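Local coordinates for protein peptidoglycan D,D-transpeptidase FtsI (Yersinia pestis, PDB 6SYN) that probably cross-links peptidoglycan stem peptides as a class B penicillin-binding transpeptidase of cell-wall synthesis, and binds a penicillin-derived ligand in its active-site pocket, at residues G17-R22 against P26-V31; G79-L84 against H105-S110; R112-G117 against G136-F141; I124-I129 against P224-N229; R191-A196 against G205-V210. All blocks are in the same frame, centred on the assembly; numbering follows the deposited sequence.

Interaction 1 (G17-R22 against P26-V31); sequences GMISDR and PLAVSV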
# COMPACT_ATOMS: atom_id res chain seq x y z
N GLY A 17 -15.85 -16.11 12.52
CA GLY A 17 -15.59 -16.75 11.22
C GLY A 17 -14.11 -16.67 10.85
O GLY A 17 -13.42 -15.79 11.38
N MET A 18 -13.64 -17.55 9.97
CA MET A 18 -12.20 -17.66 9.62
C MET A 18 -11.91 -16.84 8.35
O MET A 18 -12.60 -17.05 7.33
CB MET A 18 -11.81 -19.12 9.40
CG MET A 18 -10.32 -19.33 9.45
SD MET A 18 -9.85 -20.92 8.75
CE MET A 18 -9.84 -20.50 7.01
N ILE A 19 -10.89 -15.97 8.42
CA ILE A 19 -10.38 -15.20 7.24
C ILE A 19 -9.22 -15.98 6.63
O ILE A 19 -8.24 -16.25 7.34
CB ILE A 19 -9.95 -13.77 7.62
CG1 ILE A 19 -10.97 -13.07 8.52
CG2 ILE A 19 -9.66 -12.97 6.35
CD1 ILE A 19 -10.56 -11.69 8.98
N SER A 20 -9.34 -16.32 5.34
CA SER A 20 -8.30 -17.02 4.55
C SER A 20 -7.95 -16.19 3.31
O SER A 20 -8.72 -15.28 2.95
CB SER A 20 -8.77 -18.39 4.17
OG SER A 20 -9.85 -18.30 3.26
N ASP A 21 -6.83 -16.53 2.68
CA ASP A 21 -6.36 -15.93 1.40
C ASP A 21 -7.05 -16.67 0.25
O ASP A 21 -7.80 -17.64 0.52
CB ASP A 21 -4.83 -15.92 1.35
CG ASP A 21 -4.19 -17.19 0.82
OD1 ASP A 21 -4.88 -18.24 0.82
OD2 ASP A 21 -3.01 -17.12 0.39
N ARG A 22 -6.79 -16.25 -0.99
CA ARG A 22 -7.51 -16.70 -2.22
C ARG A 22 -7.48 -18.23 -2.37
O ARG A 22 -8.40 -18.74 -3.04
CB ARG A 22 -6.96 -15.99 -3.46
CG ARG A 22 -5.49 -16.22 -3.77
CD ARG A 22 -5.12 -15.62 -5.12
NE ARG A 22 -6.15 -15.92 -6.12
CZ ARG A 22 -7.16 -15.11 -6.46
NH1 ARG A 22 -7.30 -13.92 -5.91
NH2 ARG A 22 -8.05 -15.52 -7.35
N PRO A 26 -5.04 -19.91 6.10
CA PRO A 26 -5.64 -19.15 7.20
C PRO A 26 -4.82 -17.89 7.52
O PRO A 26 -3.61 -17.99 7.55
CB PRO A 26 -5.61 -20.13 8.38
CG PRO A 26 -5.46 -21.49 7.73
CD PRO A 26 -4.57 -21.24 6.53
N LEU A 27 -5.51 -16.76 7.74
CA LEU A 27 -4.90 -15.47 8.15
C LEU A 27 -5.47 -14.99 9.49
O LEU A 27 -4.74 -14.32 10.24
CB LEU A 27 -5.14 -14.41 7.07
CG LEU A 27 -4.82 -14.81 5.63
CD1 LEU A 27 -4.96 -13.61 4.71
CD2 LEU A 27 -3.42 -15.40 5.51
N ALA A 28 -6.75 -15.28 9.77
CA ALA A 28 -7.42 -14.95 11.05
C ALA A 28 -8.20 -16.18 11.52
O ALA A 28 -9.14 -16.60 10.81
CB ALA A 28 -8.32 -13.75 10.89
N VAL A 29 -7.80 -16.74 12.66
CA VAL A 29 -8.36 -18.00 13.23
C VAL A 29 -8.69 -17.77 14.71
O VAL A 29 -7.87 -17.17 15.42
CB VAL A 29 -7.37 -19.18 13.05
CG1 VAL A 29 -7.95 -20.49 13.56
CG2 VAL A 29 -6.93 -19.33 11.61
N SER A 30 -9.87 -18.24 15.14
CA SER A 30 -10.33 -18.23 16.55
C SER A 30 -9.88 -19.53 17.22
O SER A 30 -10.36 -20.59 16.80
CB SER A 30 -11.83 -18.05 16.62
OG SER A 30 -12.17 -16.68 16.78
N VAL A 31 -8.96 -19.44 18.19
CA VAL A 31 -8.35 -20.63 18.87
C VAL A 31 -8.76 -20.61 20.34
O VAL A 31 -8.62 -19.59 21.01
CB VAL A 31 -6.82 -20.66 18.70
CG1 VAL A 31 -6.13 -21.53 19.74
CG2 VAL A 31 -6.43 -21.12 17.30

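Interaction 2 (G79-L84 against H105-S110); sequences GRFVYL and HLRQES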
# COMPACT_ATOMS: atom_id res chain seq x y z
N GLY A 79 -9.29 0.70 35.45
CA GLY A 79 -9.71 -0.25 34.40
C GLY A 79 -10.16 -1.57 34.99
O GLY A 79 -9.76 -1.89 36.13
N ARG A 80 -10.97 -2.32 34.24
CA ARG A 80 -11.60 -3.60 34.69
C ARG A 80 -11.02 -4.77 33.90
O ARG A 80 -11.45 -5.91 34.16
CB ARG A 80 -13.13 -3.54 34.54
CG ARG A 80 -13.71 -2.14 34.43
CD ARG A 80 -15.09 -1.93 35.04
NE ARG A 80 -16.19 -2.53 34.29
CZ ARG A 80 -17.41 -2.00 34.13
NH1 ARG A 80 -18.32 -2.65 33.43
NH2 ARG A 80 -17.71 -0.81 34.64
N PHE A 81 -10.09 -4.51 32.97
CA PHE A 81 -9.46 -5.56 32.12
C PHE A 81 -8.15 -5.08 31.48
O PHE A 81 -8.17 -4.08 30.73
CB PHE A 81 -10.41 -6.04 31.02
CG PHE A 81 -9.92 -7.30 30.35
CD1 PHE A 81 -8.95 -7.24 29.37
CD2 PHE A 81 -10.38 -8.54 30.76
CE1 PHE A 81 -8.47 -8.41 28.78
CE2 PHE A 81 -9.91 -9.70 30.17
CZ PHE A 81 -8.96 -9.63 29.18
N VAL A 82 -7.06 -5.81 31.73
CA VAL A 82 -5.78 -5.73 30.96
C VAL A 82 -5.21 -7.15 30.82
O VAL A 82 -5.02 -7.80 31.87
CB VAL A 82 -4.77 -4.77 31.61
CG1 VAL A 82 -5.35 -3.38 31.78
CG2 VAL A 82 -4.25 -5.30 32.94
N TYR A 83 -4.94 -7.59 29.58
CA TYR A 83 -4.24 -8.87 29.28
C TYR A 83 -2.82 -8.82 29.86
O TYR A 83 -2.16 -7.76 29.77
CB TYR A 83 -4.18 -9.16 27.77
CG TYR A 83 -5.42 -9.81 27.19
CD1 TYR A 83 -5.80 -11.09 27.56
CD2 TYR A 83 -6.20 -9.15 26.25
CE1 TYR A 83 -6.93 -11.69 27.02
CE2 TYR A 83 -7.33 -9.73 25.71
CZ TYR A 83 -7.70 -11.01 26.10
OH TYR A 83 -8.82 -11.58 25.57
N LEU A 84 -2.41 -9.94 30.47
CA LEU A 84 -1.02 -10.25 30.89
C LEU A 84 -0.45 -11.35 29.98
O LEU A 84 0.76 -11.31 29.70
CB LEU A 84 -1.00 -10.68 32.36
CG LEU A 84 -1.59 -9.69 33.36
CD1 LEU A 84 -1.54 -10.25 34.78
CD2 LEU A 84 -0.88 -8.34 33.31
N HIS A 105 -6.66 -13.10 37.24
CA HIS A 105 -7.76 -13.96 36.72
C HIS A 105 -7.25 -14.87 35.59
O HIS A 105 -6.52 -14.39 34.71
CB HIS A 105 -8.93 -13.10 36.21
CG HIS A 105 -9.57 -12.24 37.25
ND1 HIS A 105 -10.70 -12.63 37.94
CD2 HIS A 105 -9.27 -11.00 37.69
CE1 HIS A 105 -11.05 -11.68 38.78
NE2 HIS A 105 -10.19 -10.66 38.64
N LEU A 106 -7.65 -16.14 35.65
CA LEU A 106 -7.65 -17.08 34.49
C LEU A 106 -9.08 -17.14 33.93
O LEU A 106 -10.02 -17.13 34.75
CB LEU A 106 -7.18 -18.46 34.96
CG LEU A 106 -5.67 -18.70 34.95
CD1 LEU A 106 -5.15 -18.90 33.53
CD2 LEU A 106 -4.92 -17.56 35.63
N ARG A 107 -9.23 -17.15 32.61
CA ARG A 107 -10.51 -17.52 31.93
C ARG A 107 -10.20 -18.18 30.58
O ARG A 107 -9.23 -17.76 29.91
CB ARG A 107 -11.45 -16.31 31.79
CG ARG A 107 -11.02 -15.24 30.79
CD ARG A 107 -12.20 -14.42 30.29
NE ARG A 107 -11.84 -13.55 29.17
CZ ARG A 107 -12.01 -12.23 29.13
NH1 ARG A 107 -12.55 -11.58 30.15
NH2 ARG A 107 -11.62 -11.55 28.06
N GLN A 108 -11.00 -19.19 30.22
CA GLN A 108 -11.02 -19.81 28.87
C GLN A 108 -11.73 -18.84 27.92
O GLN A 108 -12.82 -18.34 28.29
CB GLN A 108 -11.71 -21.17 28.92
CG GLN A 108 -11.01 -22.14 29.86
CD GLN A 108 -11.63 -23.52 29.90
OE1 GLN A 108 -12.13 -24.03 28.90
NE2 GLN A 108 -11.58 -24.14 31.07
N GLU A 109 -11.12 -18.54 26.77
CA GLU A 109 -11.71 -17.68 25.71
C GLU A 109 -11.21 -18.16 24.35
O GLU A 109 -10.43 -19.13 24.31
CB GLU A 109 -11.36 -16.20 25.94
CG GLU A 109 -9.87 -15.91 25.96
CD GLU A 109 -9.51 -14.45 26.15
OE1 GLU A 109 -9.63 -13.95 27.29
OE2 GLU A 109 -9.11 -13.81 25.16
N SER A 110 -11.68 -17.50 23.29
CA SER A 110 -11.20 -17.69 21.90
C SER A 110 -10.21 -16.56 21.60
O SER A 110 -10.58 -15.39 21.79
CB SER A 110 -12.36 -17.74 20.93
OG SER A 110 -11.95 -17.36 19.62

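Interaction 3 (R112-G117 against G136-F141); sequences RYYPAG and GVEKSF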
# COMPACT_ATOMS: atom_id res chain seq x y z
N ARG A 112 -8.27 -14.50 18.91
CA ARG A 112 -8.16 -14.13 17.48
C ARG A 112 -6.67 -14.15 17.13
O ARG A 112 -5.97 -13.20 17.52
CB ARG A 112 -8.85 -12.79 17.22
CG ARG A 112 -9.34 -12.60 15.79
CD ARG A 112 -9.97 -13.85 15.20
NE ARG A 112 -10.59 -13.55 13.92
CZ ARG A 112 -11.28 -14.42 13.18
NH1 ARG A 112 -11.78 -14.02 12.02
NH2 ARG A 112 -11.48 -15.66 13.60
N TYR A 113 -6.21 -15.23 16.49
CA TYR A 113 -4.77 -15.49 16.20
C TYR A 113 -4.49 -15.25 14.71
O TYR A 113 -5.29 -15.70 13.86
CB TYR A 113 -4.36 -16.89 16.66
CG TYR A 113 -2.95 -17.25 16.26
CD1 TYR A 113 -1.86 -16.70 16.90
CD2 TYR A 113 -2.71 -18.12 15.20
CE1 TYR A 113 -0.56 -17.00 16.52
CE2 TYR A 113 -1.42 -18.43 14.80
CZ TYR A 113 -0.34 -17.87 15.46
OH TYR A 113 0.92 -18.19 15.07
N TYR A 114 -3.39 -14.56 14.42
CA TYR A 114 -2.97 -14.15 13.05
C TYR A 114 -1.70 -14.90 12.67
O TYR A 114 -0.60 -14.47 13.01
CB TYR A 114 -2.81 -12.63 12.99
CG TYR A 114 -4.03 -11.88 13.46
CD1 TYR A 114 -5.13 -11.72 12.63
CD2 TYR A 114 -4.10 -11.38 14.75
CE1 TYR A 114 -6.26 -11.05 13.06
CE2 TYR A 114 -5.23 -10.71 15.20
CZ TYR A 114 -6.31 -10.55 14.35
OH TYR A 114 -7.44 -9.90 14.78
N PRO A 115 -1.80 -16.05 11.94
CA PRO A 115 -0.63 -16.85 11.57
C PRO A 115 0.32 -16.18 10.56
O PRO A 115 1.43 -16.66 10.47
CB PRO A 115 -1.24 -18.12 10.94
CG PRO A 115 -2.67 -18.13 11.43
CD PRO A 115 -3.05 -16.66 11.46
N ALA A 116 -0.11 -15.15 9.83
CA ALA A 116 0.73 -14.39 8.88
C ALA A 116 1.38 -13.19 9.58
O ALA A 116 2.31 -12.60 9.00
CB ALA A 116 -0.09 -13.97 7.68
N GLY A 117 0.90 -12.84 10.79
CA GLY A 117 1.53 -11.87 11.71
C GLY A 117 1.51 -10.44 11.20
O GLY A 117 0.42 -9.96 10.83
N GLY A 136 -9.20 -2.64 9.71
CA GLY A 136 -9.06 -3.47 8.50
C GLY A 136 -10.28 -4.33 8.23
O GLY A 136 -11.40 -3.94 8.61
N VAL A 137 -10.05 -5.47 7.59
CA VAL A 137 -11.08 -6.48 7.24
C VAL A 137 -11.81 -6.91 8.52
O VAL A 137 -13.05 -7.02 8.48
CB VAL A 137 -10.44 -7.67 6.50
CG1 VAL A 137 -11.08 -9.00 6.87
CG2 VAL A 137 -10.48 -7.45 4.99
N GLU A 138 -11.07 -7.12 9.61
CA GLU A 138 -11.62 -7.57 10.92
C GLU A 138 -12.77 -6.63 11.31
O GLU A 138 -13.85 -7.14 11.66
CB GLU A 138 -10.49 -7.64 11.96
CG GLU A 138 -10.78 -8.58 13.12
CD GLU A 138 -10.63 -10.06 12.82
OE1 GLU A 138 -11.61 -10.65 12.34
OE2 GLU A 138 -9.56 -10.62 13.09
N LYS A 139 -12.58 -5.31 11.21
CA LYS A 139 -13.68 -4.32 11.41
C LYS A 139 -14.64 -4.39 10.22
O LYS A 139 -15.84 -4.64 10.44
CB LYS A 139 -13.17 -2.88 11.56
CG LYS A 139 -14.25 -1.83 11.30
CD LYS A 139 -14.21 -0.61 12.21
CE LYS A 139 -15.59 -0.18 12.65
NZ LYS A 139 -15.56 1.10 13.41
N SER A 140 -14.11 -4.18 9.01
CA SER A 140 -14.86 -3.99 7.73
C SER A 140 -15.94 -5.06 7.55
O SER A 140 -17.00 -4.73 6.98
CB SER A 140 -13.89 -3.98 6.58
OG SER A 140 -14.55 -3.69 5.36
N PHE A 141 -15.68 -6.30 7.98
CA PHE A 141 -16.60 -7.46 7.85
C PHE A 141 -17.01 -7.98 9.24
O PHE A 141 -17.37 -9.17 9.34
CB PHE A 141 -15.93 -8.58 7.05
CG PHE A 141 -15.88 -8.34 5.56
CD1 PHE A 141 -16.93 -8.74 4.75
CD2 PHE A 141 -14.78 -7.74 4.97
CE1 PHE A 141 -16.88 -8.54 3.38
CE2 PHE A 141 -14.74 -7.53 3.60
CZ PHE A 141 -15.79 -7.93 2.81

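Interaction 4 (I124-I129 against P224-N229); sequences IGVTNI and PSYNPN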
# COMPACT_ATOMS: atom_id res chain seq x y z
N ILE A 124 -5.86 -7.24 7.43
CA ILE A 124 -6.73 -8.03 8.35
C ILE A 124 -7.18 -7.11 9.48
O ILE A 124 -8.39 -7.00 9.71
CB ILE A 124 -5.98 -9.27 8.90
CG1 ILE A 124 -5.38 -10.13 7.78
CG2 ILE A 124 -6.90 -10.07 9.80
CD1 ILE A 124 -6.40 -10.81 6.89
N GLY A 125 -6.22 -6.48 10.16
CA GLY A 125 -6.44 -5.66 11.36
C GLY A 125 -6.50 -6.53 12.61
O GLY A 125 -5.95 -7.64 12.58
N VAL A 126 -7.14 -6.03 13.66
CA VAL A 126 -7.25 -6.73 14.98
C VAL A 126 -8.65 -6.49 15.56
O VAL A 126 -9.46 -5.81 14.91
CB VAL A 126 -6.15 -6.27 15.94
CG1 VAL A 126 -4.82 -6.93 15.61
CG2 VAL A 126 -6.01 -4.76 15.96
N THR A 127 -8.90 -7.06 16.74
CA THR A 127 -10.13 -6.86 17.54
C THR A 127 -9.78 -6.12 18.83
O THR A 127 -8.61 -6.17 19.25
CB THR A 127 -10.80 -8.19 17.89
OG1 THR A 127 -9.89 -8.89 18.74
CG2 THR A 127 -11.15 -9.01 16.66
N ASN A 128 -10.78 -5.47 19.44
CA ASN A 128 -10.66 -4.84 20.77
C ASN A 128 -10.76 -5.92 21.84
O ASN A 128 -11.06 -7.08 21.49
CB ASN A 128 -11.70 -3.73 20.99
CG ASN A 128 -13.13 -4.22 20.98
OD1 ASN A 128 -13.40 -5.41 21.14
ND2 ASN A 128 -14.06 -3.30 20.79
N ILE A 129 -10.56 -5.52 23.09
CA ILE A 129 -10.68 -6.37 24.31
C ILE A 129 -11.99 -7.16 24.29
O ILE A 129 -11.94 -8.39 24.48
CB ILE A 129 -10.47 -5.46 25.55
CG1 ILE A 129 -9.10 -5.71 26.19
CG2 ILE A 129 -11.60 -5.56 26.57
CD1 ILE A 129 -7.94 -5.64 25.22
N PRO A 224 6.29 1.26 8.16
CA PRO A 224 6.30 0.22 9.19
C PRO A 224 4.96 -0.50 9.42
O PRO A 224 3.92 0.05 9.10
CB PRO A 224 6.64 1.02 10.46
CG PRO A 224 6.02 2.37 10.20
CD PRO A 224 6.28 2.62 8.73
N SER A 225 5.03 -1.71 9.97
CA SER A 225 3.84 -2.52 10.35
C SER A 225 3.77 -2.60 11.87
O SER A 225 4.33 -1.70 12.53
CB SER A 225 3.87 -3.88 9.71
OG SER A 225 2.56 -4.43 9.66
N TYR A 226 3.07 -3.60 12.39
CA TYR A 226 2.91 -3.89 13.84
C TYR A 226 2.64 -5.38 13.99
O TYR A 226 2.21 -6.00 13.01
CB TYR A 226 1.79 -3.05 14.46
CG TYR A 226 0.38 -3.40 14.06
CD1 TYR A 226 -0.34 -4.38 14.73
CD2 TYR A 226 -0.27 -2.71 13.05
CE1 TYR A 226 -1.65 -4.68 14.39
CE2 TYR A 226 -1.58 -3.00 12.70
CZ TYR A 226 -2.27 -3.99 13.37
OH TYR A 226 -3.56 -4.27 13.01
N ASN A 227 2.87 -5.92 15.19
CA ASN A 227 2.55 -7.33 15.51
C ASN A 227 1.16 -7.39 16.15
O ASN A 227 0.96 -6.87 17.25
CB ASN A 227 3.63 -7.99 16.36
CG ASN A 227 3.45 -9.49 16.47
OD1 ASN A 227 2.51 -10.06 15.92
ND2 ASN A 227 4.36 -10.14 17.17
N PRO A 228 0.17 -8.02 15.48
CA PRO A 228 -1.21 -8.06 15.97
C PRO A 228 -1.47 -9.19 16.98
O PRO A 228 -2.55 -9.27 17.50
CB PRO A 228 -2.00 -8.32 14.69
CG PRO A 228 -1.08 -9.18 13.85
CD PRO A 228 0.32 -8.74 14.21
N ASN A 229 -0.46 -10.03 17.22
CA ASN A 229 -0.56 -11.24 18.07
C ASN A 229 -0.11 -10.95 19.51
O ASN A 229 -0.57 -11.67 20.41
CB ASN A 229 0.27 -12.40 17.50
CG ASN A 229 -0.35 -13.02 16.26
OD1 ASN A 229 -1.56 -13.23 16.21
ND2 ASN A 229 0.47 -13.34 15.28

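Interaction 5 (R191-A196 against G205-V210); sequences RELNNA and GTAVLV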
# COMPACT_ATOMS: atom_id res chain seq x y z
N ARG A 191 8.05 -8.22 2.45
CA ARG A 191 9.46 -8.50 2.84
C ARG A 191 10.40 -7.58 2.06
O ARG A 191 11.38 -7.09 2.66
CB ARG A 191 9.78 -9.98 2.62
CG ARG A 191 11.27 -10.31 2.57
CD ARG A 191 11.48 -11.81 2.64
NE ARG A 191 11.01 -12.58 1.48
CZ ARG A 191 9.80 -13.14 1.34
NH1 ARG A 191 9.53 -13.84 0.24
NH2 ARG A 191 8.86 -13.00 2.26
N GLU A 192 10.14 -7.37 0.77
CA GLU A 192 10.97 -6.49 -0.10
C GLU A 192 10.77 -5.04 0.34
O GLU A 192 11.77 -4.29 0.38
CB GLU A 192 10.62 -6.73 -1.57
CG GLU A 192 10.98 -8.13 -2.04
CD GLU A 192 12.46 -8.46 -1.92
OE1 GLU A 192 13.28 -7.54 -2.02
OE2 GLU A 192 12.78 -9.64 -1.73
N LEU A 193 9.53 -4.66 0.67
CA LEU A 193 9.14 -3.27 1.04
C LEU A 193 9.78 -2.90 2.38
O LEU A 193 10.52 -1.90 2.43
CB LEU A 193 7.61 -3.21 1.13
CG LEU A 193 7.04 -1.86 1.55
CD1 LEU A 193 7.21 -0.84 0.43
CD2 LEU A 193 5.58 -1.99 1.95
N ASN A 194 9.48 -3.69 3.41
CA ASN A 194 9.93 -3.50 4.81
C ASN A 194 11.45 -3.31 4.83
O ASN A 194 11.91 -2.28 5.36
CB ASN A 194 9.52 -4.67 5.69
CG ASN A 194 9.55 -4.33 7.16
OD1 ASN A 194 10.16 -5.04 7.96
ND2 ASN A 194 8.90 -3.24 7.52
N ASN A 195 12.18 -4.26 4.23
CA ASN A 195 13.66 -4.22 4.06
C ASN A 195 14.07 -2.88 3.45
O ASN A 195 14.81 -2.14 4.12
CB ASN A 195 14.16 -5.40 3.22
CG ASN A 195 14.14 -6.72 3.97
OD1 ASN A 195 13.89 -6.76 5.18
ND2 ASN A 195 14.40 -7.81 3.26
N ALA A 196 13.58 -2.57 2.25
CA ALA A 196 13.93 -1.35 1.48
C ALA A 196 13.60 -0.09 2.29
O ALA A 196 14.37 0.89 2.20
CB ALA A 196 13.22 -1.34 0.15
N GLY A 205 6.68 3.15 3.60
CA GLY A 205 6.53 2.69 2.22
C GLY A 205 5.20 1.98 2.08
O GLY A 205 4.62 1.63 3.12
N THR A 206 4.73 1.80 0.85
CA THR A 206 3.58 0.91 0.56
C THR A 206 3.78 0.34 -0.85
O THR A 206 4.30 1.07 -1.73
CB THR A 206 2.23 1.59 0.84
OG1 THR A 206 1.29 1.20 -0.16
CG2 THR A 206 2.30 3.10 0.91
N ALA A 207 3.46 -0.94 -1.00
CA ALA A 207 3.44 -1.69 -2.27
C ALA A 207 2.03 -2.24 -2.47
O ALA A 207 1.52 -2.89 -1.54
CB ALA A 207 4.47 -2.79 -2.24
N VAL A 208 1.42 -1.95 -3.63
CA VAL A 208 0.11 -2.53 -4.03
C VAL A 208 0.32 -3.33 -5.32
O VAL A 208 0.93 -2.78 -6.27
CB VAL A 208 -0.98 -1.45 -4.19
CG1 VAL A 208 -2.32 -2.06 -4.58
CG2 VAL A 208 -1.13 -0.63 -2.92
N LEU A 209 -0.16 -4.58 -5.33
CA LEU A 209 -0.13 -5.52 -6.48
C LEU A 209 -1.57 -5.88 -6.85
O LEU A 209 -2.29 -6.43 -5.99
CB LEU A 209 0.64 -6.77 -6.07
CG LEU A 209 0.85 -7.80 -7.18
CD1 LEU A 209 1.92 -7.34 -8.15
CD2 LEU A 209 1.19 -9.16 -6.59
N VAL A 210 -1.96 -5.61 -8.10
CA VAL A 210 -3.36 -5.80 -8.60
C VAL A 210 -3.32 -6.71 -9.82
O VAL A 210 -2.45 -6.52 -10.69
CB VAL A 210 -4.02 -4.45 -8.92
CG1 VAL A 210 -5.45 -4.63 -9.43
CG2 VAL A 210 -3.99 -3.52 -7.72

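Interaction 1 (G17-R22 against P26-V31)
CG1 of Ile19 stands anti to the carbonyl carbon (chi1 -45°) and CD1 continues the chain in an extended line, which lays this longer branch against Ala28 across an antiparallel beta hairpin, strand 19-20 with strand 26-38, broken by a classic beta bulge. Ile19 CD1 lies 3.6 Å from Ala28 CB, on the sheet face packed by Ile124 and Glu138. The bulge sets two residues, Leu27 and Ala28, opposite Ile19 alone. Ile19 O therefore accepts two amides, Leu27 N at 2.8 Å and Ala28 N at 3.0 Å. Ile19 N completes the pair by donating to Ala28 O at 3.0 Å. Leu27 turns toward 17-22, its CD1 reaching Asp21 CB at 4.1 Å, while the carboxylate of Asp21 forms a salt bridge with Arg25. The hairpin is part of the sheet of the N-terminal domain, in which strand 19-20 also pairs, in parallel, with strand 177-178. Met18 and Val29 run side by side in the same direction, with Met18 CG 4.0 Å from Val29 CG2. Farther along the same side chain, Met18 SD lies 4.3 Å from Pro26 CB.

Interaction 2 (G79-L84 against H105-S110)
Over one face of the N-terminal domain sheet, Phe81, just before strand 82-88, and Tyr83, within it, reach across the intervening strand 26-38 to Arg107 and Glu109 of strand 104-113. The contact is made by side chains alone, on a partly exposed surface. Arg107 has CG between its backbone N and carbonyl carbon (chi1 70°) and is extended from there to NE, which lifts its guanidinium to the Phe81 ring. Phe81 CE2 sits over one guanidinium face, 3.4 Å from Arg107 CZ, and the two planes are 22° apart. Trp37 of the intervening strand stacks with Phe81 and makes a cation-pi contact with Arg107. The Phe81 ring in turn points an edge at Tyr83, with Phe81 CE1 3.4 Å above the centre of the Tyr83 ring. Tyr83 meets the Glu109 carboxylate at the edge of its own ring, hydroxyl first, with ring and carboxylate planes 62° apart; the modelled spacing there is too close to be relied on. Within 105-110, two residues apart on the same face of the strand, Arg107 and Glu109 form a salt bridge: Arg107 NE donates to Glu109 OE1 at 2.9 Å, approaching from above the carboxylate plane.

Interaction 3 (R112-G117 against G136-F141)
Strand 104-113 ends at Arg112 and Tyr113 and runs into a type I turn from Tyr114 to Gly117, while helix 136-140 keeps its backbone well away, the nearest CA atoms, Arg112 CA and Glu138 CA, being 9.9 Å apart. Three long, buried side chains span that gap, those of Arg112 and Tyr114 converging on the carboxylate of Glu138. The CG of Glu138 is anti to the backbone N, and a bend at chi2 (76°) brings the carboxylate round between Arg112 and Tyr114. Tyr114 comes from the opposite direction, and Tyr114 OH donates to the anti lone pair of Glu138 OE2 at 2.8 Å, with the acceptor near the plane of the phenol ring. Arg112 meets the same oxygen on its syn side: Arg112 NE lies 3.2 Å from Glu138 OE2 in a fairly straight bond of a salt bridge (160° at the hydrogen). This oxygen is in the guanidinium plane, but the donor stands 32° out of the carboxylate plane. The second oxygen is held more loosely, with weak bonds from Arg112 NE to Glu138 OE1 at 3.5 Å and from Arg112 NH1 to Glu138 OE1 at 3.4 Å. Arg16 supplies a further salt bridge to OE1, and Arg112 NH1 also donates to Gly17 O, its strongest polar partner. With two arginines and a phenol gathered round it, the buried carboxylate is probably kept anionic, and it ties the end of the strand, the turn and the N-terminal stretch to the helix in this N-terminal domain.

Interaction 4 (I124-I129 against P224-N229)
Two loops with no regular secondary structure, 95 residues apart in sequence, meet here through apolar contacts with a single valine, Val126, at the centre. Its side chain is directed at 224-229, where Tyr226 and Pro228 receive it. Val126 CG1, anti to its own carbonyl carbon (chi1 -78°), is the branch that touches both: Pro228 CB lies 3.3 Å from Val126 CG1, the two side chains meeting at about a right angle, and Tyr226 CE1 lies 4.1 Å from the same methyl. Val126 and Tyr226 approach from opposite directions, and CG1 comes in at the edge of the phenol ring, near its plane. The other methyl, Val126 CG2, is 3.9 Å from Tyr226 OH. That hydroxyl also sits beside the backbone of Gly125, with Tyr226 OH 3.6 Å from Gly125 CA; this glycine leaves helix 121-124 with a positive phi of 84°. Met239 touches both Val126 and Tyr226. An Asx turn shapes the other loop around Pro228: Asn229 N donates to Asn227 OD1 at 3.2 Å, from above the carbonyl plane of the amide. Asn229 ND2 then bonds to Tyr114 O. The loop 124-129 comes from the dimerisation region and 224-229 from the transpeptidase region, consistent with a place at the junction between the N-terminal and transpeptidase modules of a class B penicillin-binding protein.

Interaction 5 (R191-A196 against G205-V210)
Apolar packing of Leu193 on Gly205, Thr206 and Ala207 sets helix 183-199 against strand 204-211 in the central antiparallel sheet of the transpeptidase fold, the one shared with serine beta-lactamases. The short segments run nearly antiparallel, at 161°, and their axes come within 8.3 Å. Leu193 carries the contact from the helix side. Its CG is anti to the backbone N (chi1 178°), which extends the side chain toward the strand, and both methyls then lie against it. Leu193 CD1 meets Ala207 CB at 4.3 Å, side chain to side chain; Ala207 points to the helix, as the alternation of the strand requires, whereas Thr206 points away. Beyond the segments, Leu193 also touches Ala221 of the neighbouring strand 217-223.

The hydrogen bonding here lies within the sheet; between helix and strand the contact is apolar. The strand backbone beneath the leucine is bonded to its neighbours, Gly205 with Ser223, Thr206 with Val476 and Ala207 with Ala221. Side chain on backbone is the remaining kind of contact. At Gly205, which has no side chain, Leu193 CD1 lies 3.8 Å from Gly205 C. The same methyl is 3.6 Å from Thr206 N, while Leu193 CD2 lies 3.8 Å from Ala207 N.

Overall arrangement
Interactions 1, 3 and 4 form one continuous cluster: the centres of 1 and 3 are about 8 Å apart, those of 3 and 4 about 7 Å. Glu138 N lies 2.7 Å from Ile124 O, and Ile124 packs on Ile19, Leu27 and Ala28. Interaction 2 lies farther out on the same sheet, its centre about 23 Å from that of interaction 1, and touches interaction 4 where Phe81 and Tyr83 meet Ile129. Interaction 5 touches none of the others; interaction 4 comes nearest, with closest atoms about 5 Å apart. Strand 204-211 of interaction 5 shares a sheet with edge strand 437-446, which carries ligand-pocket residues Thr440, Gly441, Thr442 and Lys444; strands 471-478 and 455-464 intervene.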